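Long-range contacts in pectate lyase (Bacillus, PDB 3VMW), which probably acts as a pectate lyase of polysaccharide lyase family 1, cleaving the pectate polymer of plant cell walls by elimination: residues L65-N70 with G96-N101; S100-I105 with D127-V132. All coordinates share one frame; numbering follows the deposited sequence.

Contact 1: residues L65-N70 with G96-N101; sequences LIDVKN and GIRLSN. With SO4 (sulfate ion), chain F.
Leu65 begins the pairing by laying CD2 over one face of the Arg98 guanidinium, 3.9 Å from CZ and above the centre of the group. Its CG sits between backbone N and carbonyl carbon (chi1 48°), a rotation that carries the methyls onto the arginine. Ile66 then starts a regular parallel exchange: its N gives a straight bond to Gly96 O, and its O receives Arg98 N at 2.8 Å. On the arginine side of the strands Asp67 OD1 takes the NH1 of Arg98 in a salt bridge of 3.1 Å; OD1 lies close to the guanidinium plane, at its edge, but NH1 comes to it from above the carboxylate plane, the two planes being 56° apart. A water also gives a hydrogen bond to Arg98 O and accepts from Arg98 NE and Ser100 OG. Val68 turns to the opposite side, where its CB meets Leu99 CD2 at 3.7 Å, while its N and O bond Arg98 O and Ser100 N. Lys69 bends at chi3 (-70°), passing CE within 3.3 Å of Ser100 OG and delivering NZ to a sulfate oxygen, O2, at 2.9 Å. Glu119 holds Arg98 NH2 in a second salt bridge. These are neighbouring coils of a parallel beta-helix: helix 28-40 touches Ile66, and strand 123-126 continues the pairing beyond Ile97 and Leu99.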
loop_
_atom_site.group_PDB
_atom_site.type_symbol
_atom_site.label_atom_id
_atom_site.label_comp_id
_atom_site.label_asym_id
_atom_site.label_seq_id
_atom_site.Cartn_x
_atom_site.Cartn_y
_atom_site.Cartn_z
ATOM N N LEU A 65 6.681 16.353 3.761
ATOM C CA LEU A 65 5.820 15.200 3.958
ATOM C C LEU A 65 5.297 15.237 5.377
ATOM O O LEU A 65 5.770 16.003 6.199
ATOM C CB LEU A 65 6.559 13.889 3.682
ATOM C CG LEU A 65 7.932 13.768 4.359
ATOM C CD1 LEU A 65 7.783 13.371 5.835
ATOM C CD2 LEU A 65 8.784 12.756 3.616
ATOM N N ILE A 66 4.296 14.427 5.643
ATOM C CA ILE A 66 3.766 14.265 6.978
ATOM C C ILE A 66 4.576 13.173 7.679
ATOM O O ILE A 66 4.563 11.998 7.271
ATOM C CB ILE A 66 2.276 13.938 6.951
ATOM C CG1 ILE A 66 1.510 15.055 6.208
ATOM C CG2 ILE A 66 1.771 13.739 8.388
ATOM C CD1 ILE A 66 1.472 16.448 6.949
ATOM N N ASP A 67 5.324 13.587 8.704
ATOM C CA ASP A 67 6.433 12.782 9.257
ATOM C C ASP A 67 5.929 12.010 10.475
ATOM O O ASP A 67 5.970 12.511 11.604
ATOM C CB ASP A 67 7.575 13.762 9.637
ATOM C CG ASP A 67 8.995 13.134 9.633
ATOM O OD1 ASP A 67 9.150 11.962 9.291
ATOM O OD2 ASP A 67 9.956 13.863 10.013
ATOM N N VAL A 68 5.464 10.786 10.263
ATOM C CA VAL A 68 5.063 9.922 11.383
ATOM C C VAL A 68 6.298 9.187 11.886
ATOM O O VAL A 68 6.599 8.048 11.472
ATOM C CB VAL A 68 3.928 8.915 10.997
ATOM C CG1 VAL A 68 3.523 8.059 12.194
ATOM C CG2 VAL A 68 2.701 9.683 10.451
ATOM N N LYS A 69 7.024 9.870 12.768
ATOM C CA LYS A 69 8.340 9.433 13.195
ATOM C C LYS A 69 8.518 10.004 14.563
ATOM O O LYS A 69 8.055 11.106 14.840
ATOM C CB LYS A 69 9.429 10.039 12.287
ATOM C CG LYS A 69 10.868 9.656 12.668
ATOM C CD LYS A 69 11.916 10.437 11.835
ATOM C CE LYS A 69 11.942 9.992 10.347
ATOM N NZ LYS A 69 13.168 10.601 9.687
ATOM N N ASN A 70 9.183 9.261 15.427
ATOM C CA ASN A 70 9.512 9.781 16.761
ATOM C C ASN A 70 10.339 11.052 16.613
ATOM O O ASN A 70 11.258 11.113 15.780
ATOM C CB ASN A 70 10.293 8.714 17.534
ATOM C CG ASN A 70 10.546 9.109 18.991
ATOM O OD1 ASN A 70 11.275 10.056 19.260
ATOM N ND2 ASN A 70 9.962 8.363 19.924
ATOM N N GLY A 96 2.488 13.619 0.906
ATOM C CA GLY A 96 2.254 12.254 1.353
ATOM C C GLY A 96 2.636 12.046 2.803
ATOM O O GLY A 96 3.110 12.956 3.489
ATOM N N ILE A 97 2.422 10.824 3.273
ATOM C CA ILE A 97 2.684 10.468 4.661
ATOM C C ILE A 97 3.857 9.506 4.698
ATOM O O ILE A 97 3.931 8.582 3.857
ATOM C CB ILE A 97 1.453 9.771 5.255
ATOM C CG1 ILE A 97 0.268 10.733 5.213
ATOM C CG2 ILE A 97 1.752 9.233 6.654
ATOM C CD1 ILE A 97 -1.035 10.120 5.784
ATOM N N ARG A 98 4.785 9.716 5.635
ATOM C CA ARG A 98 5.870 8.733 5.834
ATOM C C ARG A 98 5.789 8.096 7.224
ATOM O O ARG A 98 5.757 8.810 8.240
ATOM C CB ARG A 98 7.260 9.359 5.645
ATOM C CG ARG A 98 8.393 8.284 5.705
ATOM C CD ARG A 98 9.761 8.877 5.360
ATOM N NE ARG A 98 10.080 9.957 6.297
ATOM C CZ ARG A 98 11.067 10.824 6.126
ATOM N NH1 ARG A 98 11.270 11.773 7.038
ATOM N NH2 ARG A 98 11.839 10.754 5.052
ATOM N N LEU A 99 5.735 6.760 7.273
ATOM C CA LEU A 99 5.829 6.037 8.548
ATOM C C LEU A 99 7.266 5.556 8.728
ATOM O O LEU A 99 7.743 4.738 7.912
ATOM C CB LEU A 99 4.907 4.815 8.593
ATOM C CG LEU A 99 3.420 4.955 8.215
ATOM C CD1 LEU A 99 2.583 3.767 8.726
ATOM C CD2 LEU A 99 2.861 6.203 8.686
ATOM N N SER A 100 7.942 6.049 9.772
ATOM C CA SER A 100 9.311 5.583 10.072
ATOM C C SER A 100 9.344 4.976 11.462
ATOM O O SER A 100 9.110 5.673 12.468
ATOM C CB SER A 100 10.360 6.722 10.058
ATOM O OG SER A 100 10.222 7.542 8.920
ATOM N N ASN A 101 9.663 3.693 11.514
ATOM C CA ASN A 101 9.691 2.944 12.762
ATOM C C ASN A 101 8.407 3.198 13.533
ATOM O O ASN A 101 8.424 3.451 14.748
ATOM C CB ASN A 101 10.940 3.291 13.596
ATOM C CG ASN A 101 11.257 2.220 14.613
ATOM O OD1 ASN A 101 10.582 1.210 14.657
ATOM N ND2 ASN A 101 12.276 2.442 15.448
HETATM S S SO4 F . 16.497 10.453 11.553
HETATM O O1 SO4 F . 17.396 9.818 10.587
HETATM O O2 SO4 F . 15.218 9.780 11.582
HETATM O O3 SO4 F . 17.197 10.274 12.821
HETATM O O4 SO4 F . 16.311 11.863 11.233
HETATM O O HOH W 1 8.621 9.688 8.732
HETATM O O HOH W 2 10.197 6.804 14.732
#

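Contact 2: residues S100-I105 with D127-V132; sequences SNAHNI and DDSKNV
Parallel coil-to-coil stacking at a corner of the right-handed beta-helix, the fold of this lyase family, brings residues 100-105 onto 127-132. Both segments turn a corner, at Asn104 and at Asn131, so the pairing runs round the bend from one face of the helix to the next. The bridges are His103 with Lys130 before the corner and Ile105 with Val132 after it. Lys130 N bonds Ala102 O at 3.0 Å, and Lys130 O accepts Asn104 N in its carbonyl plane; past the bend, Ile105 N reaches Asn131 O. The CA of His103 adds a short C-H...O contact to Lys130 O.

On the outer side, His103 and Lys130 run side by side, pointing the same way. Each has CG beside its backbone N (chi1 -68° for the histidine), which sets the imidazole over the neighbouring coil, with Lys130 N above the ring centre and NE2 3.7 Å from Lys130 CD. The ring is also steadied by a weak bond from ND1 to Asn101 O, at its edge. With an alanine here, the aliphatic part of Lys130 would probably lose its flat neighbour, a gap would open above the Lys130 backbone, and the weak bond to Asn101 O would go with the ring. The opposite, interior side carries Ile105 and Val132, with Ile105 CB 4.3 Å from Val132 CG2.

Upstream, Asp127 OD2 approaches Ser100 CB, and a water bonded to that same oxygen also bonds Ser100 OG. Ser129 takes the place of a main-chain acceptor: its OG, hydrogen-bonded also to Thr126 O, accepts the N-H of Ala102 almost straight, at 173° and with OG 2.9 Å from N.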
loop_
_atom_site.group_PDB
_atom_site.type_symbol
_atom_site.label_atom_id
_atom_site.label_comp_id
_atom_site.label_asym_id
_atom_site.label_seq_id
_atom_site.Cartn_x
_atom_site.Cartn_y
_atom_site.Cartn_z
ATOM N N SER A 100 7.942 6.049 9.772
ATOM C CA SER A 100 9.311 5.583 10.072
ATOM C C SER A 100 9.344 4.976 11.462
ATOM O O SER A 100 9.110 5.673 12.468
ATOM C CB SER A 100 10.360 6.722 10.058
ATOM O OG SER A 100 10.222 7.542 8.920
ATOM N N ASN A 101 9.663 3.693 11.514
ATOM C CA ASN A 101 9.691 2.944 12.762
ATOM C C ASN A 101 8.407 3.198 13.533
ATOM O O ASN A 101 8.424 3.451 14.748
ATOM C CB ASN A 101 10.940 3.291 13.596
ATOM C CG ASN A 101 11.257 2.220 14.613
ATOM O OD1 ASN A 101 10.582 1.210 14.657
ATOM N ND2 ASN A 101 12.276 2.442 15.448
ATOM N N ALA A 102 7.290 3.124 12.795
ATOM C CA ALA A 102 5.960 3.421 13.342
ATOM C C ALA A 102 5.230 2.091 13.537
ATOM O O ALA A 102 5.207 1.238 12.638
ATOM C CB ALA A 102 5.188 4.315 12.390
ATOM N N HIS A 103 4.662 1.914 14.719
ATOM C CA HIS A 103 4.063 0.646 15.113
ATOM C C HIS A 103 2.613 0.858 15.541
ATOM O O HIS A 103 2.292 1.795 16.285
ATOM C CB HIS A 103 4.875 0.014 16.252
ATOM C CG HIS A 103 6.239 -0.432 15.830
ATOM N ND1 HIS A 103 7.233 0.454 15.457
ATOM C CD2 HIS A 103 6.767 -1.669 15.685
ATOM C CE1 HIS A 103 8.320 -0.221 15.117
ATOM N NE2 HIS A 103 8.069 -1.509 15.264
ATOM N N ASN A 104 1.737 -0.010 15.042
ATOM C CA ASN A 104 0.319 0.068 15.370
ATOM C C ASN A 104 -0.287 1.361 14.861
ATOM O O ASN A 104 -0.685 2.224 15.649
ATOM C CB ASN A 104 0.085 -0.067 16.884
ATOM C CG ASN A 104 -1.380 -0.302 17.208
ATOM O OD1 ASN A 104 -2.136 -0.768 16.350
ATOM N ND2 ASN A 104 -1.801 0.033 18.441
ATOM N N ILE A 105 -0.401 1.449 13.537
ATOM C CA ILE A 105 -0.795 2.655 12.850
ATOM C C ILE A 105 -1.924 2.312 11.897
ATOM O O ILE A 105 -1.833 1.311 11.173
ATOM C CB ILE A 105 0.368 3.226 11.954
ATOM C CG1 ILE A 105 1.714 3.242 12.710
ATOM C CG2 ILE A 105 -0.060 4.603 11.386
ATOM C CD1 ILE A 105 1.805 4.297 13.907
ATOM N N ASP A 127 11.749 2.000 7.661
ATOM C CA ASP A 127 12.491 1.937 8.913
ATOM C C ASP A 127 11.859 1.017 9.961
ATOM O O ASP A 127 11.699 1.411 11.113
ATOM C CB ASP A 127 12.681 3.364 9.484
ATOM C CG ASP A 127 13.424 4.282 8.514
ATOM O OD1 ASP A 127 14.318 3.778 7.790
ATOM O OD2 ASP A 127 13.105 5.486 8.461
ATOM N N ASP A 128 11.552 -0.218 9.563
ATOM C CA ASP A 128 11.073 -1.242 10.502
ATOM C C ASP A 128 9.712 -0.917 11.124
ATOM O O ASP A 128 9.423 -1.345 12.249
ATOM C CB ASP A 128 12.109 -1.463 11.613
ATOM C CG ASP A 128 13.493 -1.852 11.056
ATOM O OD1 ASP A 128 13.851 -3.045 11.140
ATOM O OD2 ASP A 128 14.221 -0.974 10.520
ATOM N N SER A 129 8.886 -0.156 10.411
ATOM C CA SER A 129 7.493 0.009 10.834
ATOM C C SER A 129 6.772 -1.345 10.819
ATOM O O SER A 129 7.035 -2.174 9.927
ATOM C CB SER A 129 6.770 0.970 9.892
ATOM O OG SER A 129 7.282 2.299 9.990
ATOM N N LYS A 130 5.877 -1.576 11.783
ATOM C CA LYS A 130 5.132 -2.848 11.849
ATOM C C LYS A 130 3.700 -2.612 12.325
ATOM O O LYS A 130 3.421 -1.666 13.081
ATOM C CB LYS A 130 5.773 -3.849 12.819
ATOM C CG LYS A 130 7.202 -4.345 12.474
ATOM C CD LYS A 130 7.793 -4.855 13.781
ATOM C CE LYS A 130 8.819 -5.961 13.614
ATOM N NZ LYS A 130 9.943 -5.595 12.751
ATOM N N ASN A 131 2.801 -3.487 11.879
ATOM C CA ASN A 131 1.410 -3.450 12.311
ATOM C C ASN A 131 0.759 -2.174 11.832
ATOM O O ASN A 131 0.457 -1.244 12.593
ATOM C CB ASN A 131 1.311 -3.667 13.819
ATOM C CG ASN A 131 1.634 -5.097 14.185
ATOM O OD1 ASN A 131 0.787 -5.972 14.072
ATOM N ND2 ASN A 131 2.869 -5.357 14.513
ATOM N N VAL A 132 0.556 -2.146 10.529
ATOM C CA VAL A 132 0.069 -0.962 9.865
ATOM C C VAL A 132 -1.096 -1.426 8.991
ATOM O O VAL A 132 -0.965 -2.422 8.250
ATOM C CB VAL A 132 1.134 -0.387 8.950
ATOM C CG1 VAL A 132 0.574 0.797 8.130
ATOM C CG2 VAL A 132 2.402 0.072 9.791
HETATM O O HOH W 3 12.880 8.163 7.138
#

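Followed from the N terminus, the chain passes 65-70, runs through strands 78-86 and 89-93, and returns at 96-101, where contact 1 closes the first loop. The same strand, 97-103, then leads into 100-105, and after strands 105-108, 111-113 and 123-126 the chain comes back at 127-132 to close the second loop in contact 2. The loops neither nest nor cross but follow in series, sharing Ser100 and Asn101. Thus three successive levels are tied together, with strand 97-103 in both contacts. The levels also meet directly: Leu99 CD1 packs against Val132 CG1 at 3.6 Å, and Ser129 OG probably makes a weak hydrogen bond with Leu99 O.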